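Local structure of putative uncharacterized protein (3FAC) at residues A[58-61]-A[66-69]; A[79-82]-A[86-89]. The protein is of unknown function but belongs to the Gfa family, whose members are generally zinc-binding and are assigned a carbon-sulfur lyase activity that this protein may share. All coordinates share one frame; numbering follows the deposited sequence.

Interaction 1: A[58-61]-A[66-69]; sequences YQFG and KHWF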
ATOM      1  N   TYR A  58     -10.116  -0.018  -6.915  1.00 16.06           N
ATOM      2  CA  TYR A  58     -11.287   0.395  -6.167  1.00 16.58           C
ATOM      3  C   TYR A  58     -11.266   1.894  -5.920  1.00 17.64           C
ATOM      4  O   TYR A  58     -10.284   2.436  -5.413  1.00 16.02           O
ATOM      5  CB  TYR A  58     -11.358  -0.329  -4.828  1.00 16.08           C
ATOM      6  CG  TYR A  58     -12.566   0.070  -4.015  1.00 15.80           C
ATOM      7  CD1 TYR A  58     -13.858  -0.138  -4.503  1.00 14.88           C
ATOM      8  CD2 TYR A  58     -12.424   0.649  -2.756  1.00 15.17           C
ATOM      9  CE1 TYR A  58     -14.977   0.218  -3.753  1.00 14.92           C
ATOM     10  CE2 TYR A  58     -13.537   1.007  -1.998  1.00 13.92           C
ATOM     11  CZ  TYR A  58     -14.809   0.788  -2.504  1.00 13.79           C
ATOM     12  OH  TYR A  58     -15.910   1.133  -1.756  1.00 13.30           O
ATOM     13  N   GLN A  59     -12.362   2.551  -6.287  1.00 19.37           N
ATOM     14  CA  GLN A  59     -12.512   3.991  -6.111  1.00 21.29           C
ATOM     15  C   GLN A  59     -13.842   4.279  -5.428  1.00 23.28           C
ATOM     16  O   GLN A  59     -14.794   3.512  -5.568  1.00 25.01           O
ATOM     17  CB  GLN A  59     -12.490   4.695  -7.468  1.00 21.15           C
ATOM     18  CG  GLN A  59     -11.123   4.825  -8.106  1.00 21.23           C
ATOM     19  CD  GLN A  59     -11.209   5.389  -9.513  1.00 21.19           C
ATOM     20  OE1 GLN A  59     -11.489   4.664 -10.467  1.00 16.75           O
ATOM     21  NE2 GLN A  59     -10.989   6.692  -9.643  1.00 22.66           N
ATOM     22  N   PHE A  60     -13.908   5.386  -4.696  1.00 25.13           N
ATOM     23  CA  PHE A  60     -15.140   5.764  -4.016  1.00 26.27           C
ATOM     24  C   PHE A  60     -15.122   7.231  -3.590  1.00 28.14           C
ATOM     25  O   PHE A  60     -14.096   7.903  -3.693  1.00 28.17           O
ATOM     26  CB  PHE A  60     -15.372   4.853  -2.803  1.00 25.26           C
ATOM     27  CG  PHE A  60     -14.417   5.086  -1.663  1.00 24.45           C
ATOM     28  CD1 PHE A  60     -14.683   6.055  -0.701  1.00 23.57           C
ATOM     29  CD2 PHE A  60     -13.262   4.327  -1.542  1.00 24.25           C
ATOM     30  CE1 PHE A  60     -13.812   6.259   0.365  1.00 23.76           C
ATOM     31  CE2 PHE A  60     -12.386   4.523  -0.480  1.00 24.40           C
ATOM     32  CZ  PHE A  60     -12.661   5.490   0.475  1.00 22.83           C
ATOM     33  N   GLY A  61     -16.268   7.719  -3.121  1.00 29.95           N
ATOM     34  CA  GLY A  61     -16.366   9.102  -2.686  1.00 32.95           C
ATOM     35  C   GLY A  61     -15.978  10.065  -3.789  1.00 35.71           C
ATOM     36  O   GLY A  61     -16.696  10.209  -4.781  1.00 35.19           O
ATOM     37  N   LYS A  66      -6.846   6.068  -5.430  1.00 29.64           N
ATOM     38  CA  LYS A  66      -6.893   4.830  -6.194  1.00 28.51           C
ATOM     39  C   LYS A  66      -6.362   3.712  -5.306  1.00 26.39           C
ATOM     40  O   LYS A  66      -5.215   3.752  -4.864  1.00 25.99           O
ATOM     41  CB  LYS A  66      -6.036   4.940  -7.456  1.00 31.03           C
ATOM     42  CG  LYS A  66      -6.061   6.314  -8.104  1.00 34.63           C
ATOM     43  CD  LYS A  66      -6.064   6.214  -9.619  1.00 35.23           C
ATOM     44  CE  LYS A  66      -7.462   5.916 -10.134  1.00 35.24           C
ATOM     45  NZ  LYS A  66      -8.392   7.029  -9.797  1.00 35.78           N
ATOM     46  N   HIS A  67      -7.202   2.716  -5.047  1.00 22.34           N
ATOM     47  CA  HIS A  67      -6.819   1.601  -4.196  1.00 19.13           C
ATOM     48  C   HIS A  67      -6.705   0.318  -5.015  1.00 18.21           C
ATOM     49  O   HIS A  67      -7.613  -0.020  -5.766  1.00 18.34           O
ATOM     50  CB  HIS A  67      -7.866   1.429  -3.093  1.00 16.51           C
ATOM     51  CG  HIS A  67      -8.237   2.708  -2.409  1.00 16.52           C
ATOM     52  ND1 HIS A  67      -7.327   3.474  -1.715  1.00 18.20           N
ATOM     53  CD2 HIS A  67      -9.424   3.355  -2.310  1.00 16.12           C
ATOM     54  CE1 HIS A  67      -7.935   4.537  -1.217  1.00 14.83           C
ATOM     55  NE2 HIS A  67      -9.209   4.488  -1.564  1.00 14.26           N
ATOM     56  N   TRP A  68      -5.591  -0.394  -4.879  1.00 17.50           N
ATOM     57  CA  TRP A  68      -5.410  -1.642  -5.615  1.00 16.04           C
ATOM     58  C   TRP A  68      -5.249  -2.810  -4.657  1.00 15.98           C
ATOM     59  O   TRP A  68      -4.701  -2.657  -3.564  1.00 15.79           O
ATOM     60  CB  TRP A  68      -4.175  -1.584  -6.513  1.00 17.53           C
ATOM     61  CG  TRP A  68      -4.041  -0.327  -7.297  1.00 22.09           C
ATOM     62  CD1 TRP A  68      -3.501   0.850  -6.869  1.00 23.37           C
ATOM     63  CD2 TRP A  68      -4.471  -0.106  -8.643  1.00 21.84           C
ATOM     64  NE1 TRP A  68      -3.567   1.791  -7.864  1.00 24.32           N
ATOM     65  CE2 TRP A  68      -4.161   1.231  -8.965  1.00 24.36           C
ATOM     66  CE3 TRP A  68      -5.092  -0.909  -9.608  1.00 23.28           C
ATOM     67  CZ2 TRP A  68      -4.451   1.790 -10.218  1.00 25.11           C
ATOM     68  CZ3 TRP A  68      -5.381  -0.353 -10.860  1.00 24.69           C
ATOM     69  CH2 TRP A  68      -5.060   0.983 -11.150  1.00 24.85           C
ATOM     70  N   PHE A  69      -5.736  -3.976  -5.068  1.00 15.28           N
ATOM     71  CA  PHE A  69      -5.618  -5.182  -4.259  1.00 15.04           C
ATOM     72  C   PHE A  69      -5.627  -6.402  -5.170  1.00 14.90           C
ATOM     73  O   PHE A  69      -6.285  -6.408  -6.210  1.00 13.87           O
ATOM     74  CB  PHE A  69      -6.748  -5.254  -3.220  1.00 14.64           C
ATOM     75  CG  PHE A  69      -8.102  -5.573  -3.794  1.00 13.94           C
ATOM     76  CD1 PHE A  69      -8.450  -6.882  -4.117  1.00 14.13           C
ATOM     77  CD2 PHE A  69      -9.042  -4.566  -3.986  1.00 15.44           C
ATOM     78  CE1 PHE A  69      -9.710  -7.187  -4.619  1.00 12.49           C
ATOM     79  CE2 PHE A  69     -10.309  -4.860  -4.490  1.00 14.97           C
ATOM     80  CZ  PHE A  69     -10.643  -6.175  -4.806  1.00 14.86           C
TER
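In the beta hairpin of strands 55-58 and 66-70, Y58 and H67 form an antiparallel hydrogen-bonded pair, close to where the chain leaves the first strand. Y58 N donates to H67 O at 2.8 Å, and H67 N answers to Y58 O at 3.1 Å. Both side chains stand on the same face of the sheet, where Y58 CD2 and H67 CD2 come within 4.1 Å. H67 CD2 also sits 3.3 Å from Y58 O. Beyond the paired residues F60 turns back toward the hairpin. Its CG lies between the backbone N and the carbonyl carbon (chi1 71°), and this brings the ring rim to rim with H67, with F60 CE2 3.4 Å from H67 NE2 and the planes at 26°. A flat ring suits position 60 because it can bring its rim against the imidazole of H67 while F30 also packs there. The side chains of Q59 and K66 extend alongside one another, and Q59 NE2 donates a hydrogen bond to R63 O within the intervening loop. F30, just before helix 31-34, meets the rings of Y58, F60 and H67, so the start of that helix packs on this face of the hairpin. Strand 55-58 is an edge strand of its sheet within this chain, whereas 66-70 has 76-80 as its other neighbour, with backbone bonding between W68 and H78.

Interaction 2: A[79-82]-A[86-89]; sequences HQRR and EEYG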
ATOM      1  N   HIS A  79      -1.804   2.142  -2.974  1.00 25.92           N
ATOM      2  CA  HIS A  79      -2.873   3.028  -3.419  1.00 28.87           C
ATOM      3  C   HIS A  79      -2.355   4.440  -3.654  1.00 31.76           C
ATOM      4  O   HIS A  79      -1.343   4.844  -3.085  1.00 32.05           O
ATOM      5  CB  HIS A  79      -4.003   3.082  -2.388  1.00 28.62           C
ATOM      6  CG  HIS A  79      -3.635   3.795  -1.124  1.00 27.17           C
ATOM      7  ND1 HIS A  79      -2.857   3.220  -0.144  1.00 26.66           N
ATOM      8  CD2 HIS A  79      -3.937   5.040  -0.684  1.00 26.20           C
ATOM      9  CE1 HIS A  79      -2.697   4.079   0.847  1.00 26.40           C
ATOM     10  NE2 HIS A  79      -3.342   5.191   0.544  1.00 25.49           N
ATOM     11  N   GLN A  80      -3.057   5.186  -4.498  1.00 35.75           N
ATOM     12  CA  GLN A  80      -2.677   6.559  -4.792  1.00 38.68           C
ATOM     13  C   GLN A  80      -3.474   7.476  -3.874  1.00 40.50           C
ATOM     14  O   GLN A  80      -4.646   7.752  -4.127  1.00 39.58           O
ATOM     15  CB  GLN A  80      -2.974   6.896  -6.254  1.00 39.34           C
ATOM     16  CG  GLN A  80      -2.610   8.320  -6.644  1.00 42.22           C
ATOM     17  CD  GLN A  80      -2.929   8.627  -8.096  1.00 44.12           C
ATOM     18  OE1 GLN A  80      -2.391   7.995  -9.008  1.00 44.39           O
ATOM     19  NE2 GLN A  80      -3.808   9.600  -8.316  1.00 44.42           N
ATOM     20  N   ARG A  81      -2.826   7.933  -2.805  1.00 43.40           N
ATOM     21  CA  ARG A  81      -3.448   8.816  -1.826  1.00 45.75           C
ATOM     22  C   ARG A  81      -4.390   9.841  -2.446  1.00 47.65           C
ATOM     23  O   ARG A  81      -4.227  10.245  -3.604  1.00 47.56           O
ATOM     24  CB  ARG A  81      -2.377   9.558  -1.024  1.00 46.31           C
ATOM     25  CG  ARG A  81      -1.506   8.671  -0.159  1.00 47.59           C
ATOM     26  CD  ARG A  81      -0.606   9.511   0.738  1.00 47.62           C
ATOM     27  NE  ARG A  81       0.218   8.691   1.620  1.00 47.46           N
ATOM     28  CZ  ARG A  81      -0.263   7.845   2.528  1.00 48.51           C
ATOM     29  NH1 ARG A  81      -1.574   7.699   2.680  1.00 48.35           N
ATOM     30  NH2 ARG A  81       0.570   7.145   3.288  1.00 48.94           N
ATOM     31  N   ARG A  82      -5.382  10.262  -1.669  1.00 48.82           N
ATOM     32  CA  ARG A  82      -6.359  11.239  -2.136  1.00 50.16           C
ATOM     33  C   ARG A  82      -5.986  12.648  -1.687  1.00 49.87           C
ATOM     34  O   ARG A  82      -6.513  13.633  -2.203  1.00 49.69           O
ATOM     35  CB  ARG A  82      -7.758  10.879  -1.633  1.00 51.11           C
ATOM     36  CG  ARG A  82      -8.759  12.021  -1.710  1.00 52.52           C
ATOM     37  CD  ARG A  82     -10.182  11.625  -1.352  1.00 54.05           C
ATOM     38  NE  ARG A  82     -11.030  12.790  -1.114  1.00 54.84           N
ATOM     39  CZ  ARG A  82     -11.073  13.460   0.029  1.00 54.59           C
ATOM     40  NH1 ARG A  82     -10.313  13.084   1.049  1.00 54.53           N
ATOM     41  NH2 ARG A  82     -11.874  14.508   0.156  1.00 53.46           N
ATOM     42  N   GLU A  86       0.508  12.679  -6.006  1.00 48.75           N
ATOM     43  CA  GLU A  86       1.884  12.390  -6.394  1.00 47.33           C
ATOM     44  C   GLU A  86       2.521  11.390  -5.436  1.00 45.63           C
ATOM     45  O   GLU A  86       3.735  11.198  -5.441  1.00 45.71           O
ATOM     46  CB  GLU A  86       2.715  13.676  -6.412  1.00 48.25           C
ATOM     47  CG  GLU A  86       2.391  14.618  -7.555  1.00 49.33           C
ATOM     48  CD  GLU A  86       2.692  14.009  -8.911  1.00 50.88           C
ATOM     49  OE1 GLU A  86       3.845  13.578  -9.132  1.00 51.22           O
ATOM     50  OE2 GLU A  86       1.776  13.965  -9.759  1.00 51.69           O
ATOM     51  N   GLU A  87       1.696  10.758  -4.610  1.00 43.73           N
ATOM     52  CA  GLU A  87       2.194   9.778  -3.656  1.00 42.09           C
ATOM     53  C   GLU A  87       1.429   8.465  -3.731  1.00 40.00           C
ATOM     54  O   GLU A  87       0.342   8.385  -4.300  1.00 39.46           O
ATOM     55  CB  GLU A  87       2.092  10.305  -2.218  1.00 42.88           C
ATOM     56  CG  GLU A  87       2.928  11.525  -1.909  1.00 42.66           C
ATOM     57  CD  GLU A  87       2.892  11.881  -0.435  1.00 42.05           C
ATOM     58  OE1 GLU A  87       1.786  11.909   0.145  1.00 40.77           O
ATOM     59  OE2 GLU A  87       3.969  12.138   0.144  1.00 42.99           O
ATOM     60  N   TYR A  88       2.021   7.441  -3.136  1.00 37.72           N
ATOM     61  CA  TYR A  88       1.430   6.120  -3.081  1.00 35.96           C
ATOM     62  C   TYR A  88       1.460   5.694  -1.623  1.00 34.82           C
ATOM     63  O   TYR A  88       2.352   6.088  -0.876  1.00 35.79           O
ATOM     64  CB  TYR A  88       2.252   5.113  -3.889  1.00 36.69           C
ATOM     65  CG  TYR A  88       2.009   5.083  -5.379  1.00 35.99           C
ATOM     66  CD1 TYR A  88       0.750   4.786  -5.899  1.00 36.13           C
ATOM     67  CD2 TYR A  88       3.059   5.274  -6.272  1.00 36.82           C
ATOM     68  CE1 TYR A  88       0.547   4.671  -7.278  1.00 36.02           C
ATOM     69  CE2 TYR A  88       2.869   5.161  -7.648  1.00 36.58           C
ATOM     70  CZ  TYR A  88       1.615   4.858  -8.143  1.00 35.90           C
ATOM     71  OH  TYR A  88       1.439   4.728  -9.502  1.00 34.66           O
ATOM     72  N   GLY A  89       0.477   4.901  -1.222  1.00 32.29           N
ATOM     73  CA  GLY A  89       0.437   4.393   0.132  1.00 29.04           C
ATOM     74  C   GLY A  89       0.722   2.918  -0.040  1.00 27.29           C
ATOM     75  O   GLY A  89      -0.030   2.225  -0.723  1.00 28.30           O
TER
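H79 and G89 face each other across the beta hairpin of strands 76-80 and 87-91, as an antiparallel hydrogen-bonded pair. H79 N reaches G89 O at 2.9 Å, and the return bond from G89 N to H79 O is 2.6 Å. The histidine side chain can be traced outward over its partner. CB rises from the sheet; with chi1 at 70°, CG is set between the backbone N and the carbonyl carbon, and the ring swings toward the opposite strand. H79 CG is then 4.0 Å from G89 O. H79 ND1, 3.5 Å from G89 CA, is hydrogen-bonded to Y76 OH, which would favour this ring rotation. H79 CE1 packs 3.2 Å from G89 CA, and H79 NE2, at the tip, is 3.9 Å from the same atom. One ring face lies over G89 N, toward the rim. Glycine suits this place because the imidazole fills the space that a side chain there would need. R81 adds one face of its guanidinium above G89 CA. R81 NE makes a long salt bridge, 3.9 Å, to E87 OE1, which approaches at the guanidinium edge, near its plane; an arginine and a glutamate can span the widening end of the hairpin in this way. Y88 turns its ring edge to the H79 carbonyl, Y88 CD1 standing 3.5 Å from H79 O, and its ring also meets H78 edge-to-face. Strand 87-91 lies between 76-80 and 38-42: Y88 bonds through its backbone to A41, and R81 and E87 both rest on T40.

In the fold
Interactions 1 and 2 follow each other along the chain and belong to one five-stranded antiparallel sheet, their centres 11 Å apart. Strands 66-70 and 76-80 are neighbours and join them directly: K66 O is 2.6 Å from Q80 N, a probable hydrogen bond, and H67 ND1 packs 3.4 Å from H79 CB. The H67 and H79 rings also meet, at about 45°, so the aromatic cluster of 58-61/66-69 passes into the imidazole that covers G89. C70 ends strand 66-70, and C73 lies in the link to 76-80. The family is annotated as zinc-binding, and cysteines such as these two are possible ligands.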